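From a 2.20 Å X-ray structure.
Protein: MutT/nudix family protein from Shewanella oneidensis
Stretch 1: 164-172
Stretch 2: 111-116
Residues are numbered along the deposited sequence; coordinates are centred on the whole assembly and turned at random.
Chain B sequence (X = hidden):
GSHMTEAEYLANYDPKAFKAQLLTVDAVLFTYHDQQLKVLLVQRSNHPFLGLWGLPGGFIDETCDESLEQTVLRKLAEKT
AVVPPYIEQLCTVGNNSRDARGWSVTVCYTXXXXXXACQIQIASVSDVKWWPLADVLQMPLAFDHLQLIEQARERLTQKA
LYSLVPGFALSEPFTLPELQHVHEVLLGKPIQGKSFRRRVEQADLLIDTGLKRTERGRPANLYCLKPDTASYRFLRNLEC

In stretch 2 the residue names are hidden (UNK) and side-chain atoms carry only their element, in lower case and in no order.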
# COMPACT_ATOMS: atom_id res chain seq x y z
N LEU B 164 -2.14 15.63 -5.30
CA LEU B 164 -3.26 16.18 -6.08
C LEU B 164 -3.94 15.09 -6.88
O LEU B 164 -4.66 15.36 -7.84
CB LEU B 164 -2.77 17.30 -7.02
CG LEU B 164 -2.07 18.53 -6.42
CD1 LEU B 164 -1.60 19.48 -7.52
CD2 LEU B 164 -3.01 19.27 -5.47
N VAL B 165 -3.72 13.84 -6.46
CA VAL B 165 -4.44 12.68 -6.96
C VAL B 165 -5.98 12.89 -6.99
O VAL B 165 -6.64 12.43 -7.94
CB VAL B 165 -4.00 11.37 -6.19
CG1 VAL B 165 -4.94 10.22 -6.45
CG2 VAL B 165 -2.53 10.96 -6.56
N PRO B 166 -6.58 13.59 -5.98
CA PRO B 166 -8.02 13.86 -6.20
C PRO B 166 -8.40 14.57 -7.50
O PRO B 166 -9.54 14.49 -7.90
CB PRO B 166 -8.43 14.67 -4.97
CG PRO B 166 -7.47 14.17 -3.89
CD PRO B 166 -6.15 14.07 -4.65
N GLY B 167 -7.48 15.25 -8.17
CA GLY B 167 -7.81 15.85 -9.45
C GLY B 167 -8.30 14.88 -10.51
O GLY B 167 -9.06 15.26 -11.40
N PHE B 168 -7.88 13.61 -10.40
CA PHE B 168 -8.30 12.57 -11.36
C PHE B 168 -9.79 12.24 -11.35
O PHE B 168 -10.30 11.71 -12.34
CB PHE B 168 -7.43 11.30 -11.20
CG PHE B 168 -6.02 11.48 -11.68
CD1 PHE B 168 -5.75 11.63 -13.03
CD2 PHE B 168 -4.97 11.51 -10.78
CE1 PHE B 168 -4.45 11.80 -13.48
CE2 PHE B 168 -3.65 11.68 -11.22
CZ PHE B 168 -3.39 11.83 -12.56
N ALA B 169 -10.49 12.57 -10.26
CA ALA B 169 -11.96 12.44 -10.17
C ALA B 169 -12.74 13.52 -10.94
O ALA B 169 -13.96 13.44 -11.05
CB ALA B 169 -12.40 12.41 -8.71
N LEU B 170 -12.03 14.52 -11.49
CA LEU B 170 -12.66 15.67 -12.17
C LEU B 170 -12.56 15.59 -13.68
O LEU B 170 -11.64 14.97 -14.20
CB LEU B 170 -12.01 16.97 -11.71
CG LEU B 170 -11.97 17.15 -10.21
CD1 LEU B 170 -11.04 18.32 -9.84
CD2 LEU B 170 -13.39 17.35 -9.74
N SER B 171 -13.48 16.21 -14.40
CA SER B 171 -13.26 16.28 -15.85
C SER B 171 -12.18 17.31 -16.14
O SER B 171 -11.97 18.26 -15.38
CB SER B 171 -14.55 16.48 -16.65
OG SER B 171 -15.21 17.66 -16.28
N GLU B 172 -11.45 17.07 -17.22
CA GLU B 172 -10.35 17.92 -17.61
C GLU B 172 -10.84 18.79 -18.77
O GLU B 172 -11.55 18.29 -19.65
CB GLU B 172 -9.18 17.04 -18.04
CG GLU B 172 -7.84 17.42 -17.42
CD GLU B 172 -7.50 16.63 -16.16
OE1 GLU B 172 -8.41 16.12 -15.45
OE2 GLU B 172 -6.29 16.54 -15.87
N UNK B 111 -9.45 3.31 -7.82
CA UNK B 111 -9.36 4.05 -9.05
C UNK B 111 -10.13 5.37 -9.00
O UNK B 111 -11.05 5.55 -8.19
c UNK B 111 -9.80 3.16 -10.26
N UNK B 112 -9.76 6.27 -9.91
CA UNK B 112 -10.42 7.56 -10.08
C UNK B 112 -10.63 7.87 -11.55
O UNK B 112 -9.75 7.65 -12.39
c UNK B 112 -9.60 8.68 -9.41
c UNK B 112 -9.41 8.75 -7.88
c UNK B 112 -8.58 9.98 -7.46
c UNK B 112 -10.77 8.83 -7.19
N UNK B 113 -11.81 8.36 -11.87
CA UNK B 113 -12.08 8.86 -13.21
C UNK B 113 -13.12 9.96 -13.16
O UNK B 113 -13.78 10.14 -12.14
c UNK B 113 -15.82 5.29 -14.66
s UNK B 113 -14.41 6.10 -15.30
c UNK B 113 -13.99 7.19 -13.89
c UNK B 113 -12.56 7.74 -14.14
N UNK B 114 -13.29 10.70 -14.25
CA UNK B 114 -14.36 11.69 -14.28
C UNK B 114 -15.70 11.04 -14.60
O UNK B 114 -15.80 10.08 -15.38
o UNK B 114 -14.58 12.45 -16.55
c UNK B 114 -14.06 12.80 -15.28
N UNK B 115 -16.74 11.59 -13.99
CA UNK B 115 -18.11 11.11 -14.15
C UNK B 115 -18.64 11.05 -15.59
O UNK B 115 -19.22 10.04 -15.97
o UNK B 115 -24.56 10.79 -13.50
c UNK B 115 -21.34 12.34 -14.18
c UNK B 115 -20.49 11.62 -13.33
c UNK B 115 -22.69 12.05 -14.24
c UNK B 115 -19.02 11.95 -13.25
c UNK B 115 -21.04 10.62 -12.53
c UNK B 115 -23.21 11.06 -13.45
c UNK B 115 -22.39 10.33 -12.59
N UNK B 116 -18.42 12.09 -16.40
CA UNK B 116 -19.00 12.14 -17.76
C UNK B 116 -18.20 11.37 -18.82
O UNK B 116 -18.70 11.11 -19.92
c UNK B 116 -19.26 13.58 -18.24
o UNK B 116 -21.71 12.87 -19.77
c UNK B 116 -20.70 14.12 -17.93
c UNK B 116 -21.84 13.33 -18.61
n UNK B 116 -22.96 13.17 -17.89
O HOH W 1 -16.18 13.92 -12.41

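Position 111 carries one side-chain carbon and nothing beyond it. That carbon stays well out of reach of stretch 1. A single methyl is alanine, so this is Ala111. It lies in the strand that enters from earlier in the chain.

Position 112 has four side-chain carbons, with the fork at the second. There is no oxygen, nitrogen or sulfur. Its CA-to-CB bond points toward stretch 1. One branch end lies 3.2 Å from Val165 O and 3.8 Å from Val165 CG1. The CB lies 3.8 Å from Phe168 CB. A four-carbon chain forked at its second atom is leucine, Leu112. Its chi1 is m and its chi2 is t. The branch end near Val165 is CD1, which also lies 4.1 Å from Pro166 CA. The other branch end, CD2, is 4.2 Å from Ala169 CB.

Position 113 shows two carbons, a sulfur and a last carbon, in an unbranched chain. They make no close contact with stretch 1. A sulfur within such a chain identifies methionine, Met113. The CA-to-CB bond points away from stretch 1, so the backbone makes the closer contacts. Its C is 3.4 Å from Phe168 O. Its O receives a CA-H...O contact from Ala169, with CA to O at 3.5 Å and an angle of 149° at the hydrogen.

Position 114 has one carbon followed by one oxygen. The carbon is 3.4 Å from Leu170 O and 3.6 Å from Ser171 N. A short side chain ending in a single oxygen is serine, Ser114. Its OG is not spent on stretch 1. It caps a backbone N just past stretch 2, ahead of the helix that follows the turn.

Position 115 has one carbon, then a six-carbon ring bearing one oxygen. The side chain's end leads away from stretch 1, out of contact. This is the phenol of tyrosine, Tyr115. The backbone N remains linked to stretch 1 through water 1. Tyr115 N donates to the water oxygen at 2.9 Å, and the water donates to Ala169 O, 2.6 Å from its own O.

Position 116 has three carbons, the third carrying one oxygen and one nitrogen. This terminal amide is glutamine, Gln116. It is exposed, its end leads away, and it makes no contact with stretch 1.

The contact works mainly by packing. Leu112 lies against the 3-10 segment of residues 165-169, meeting Val165, Phe168 and Ala169 through apolar side-chain contacts. Ser114 continues the contact along the loop at Leu170 and Ser171. No direct hydrogen bond joins the stretches. Ala169 O and Met113 O are 3.5 Å apart, but both are acceptors and cannot bond to each other. Water 1 supplies the hydrogen-bonded bridge instead. Within stretch 1, backbone bonds such as Phe168 N to Val165 O, 3.0 Å, hold the turn against which Leu112 packs. The two stretches bury 321 Å² between them, both sides summed.

Stretch 2 (111-116) ALMSYQ
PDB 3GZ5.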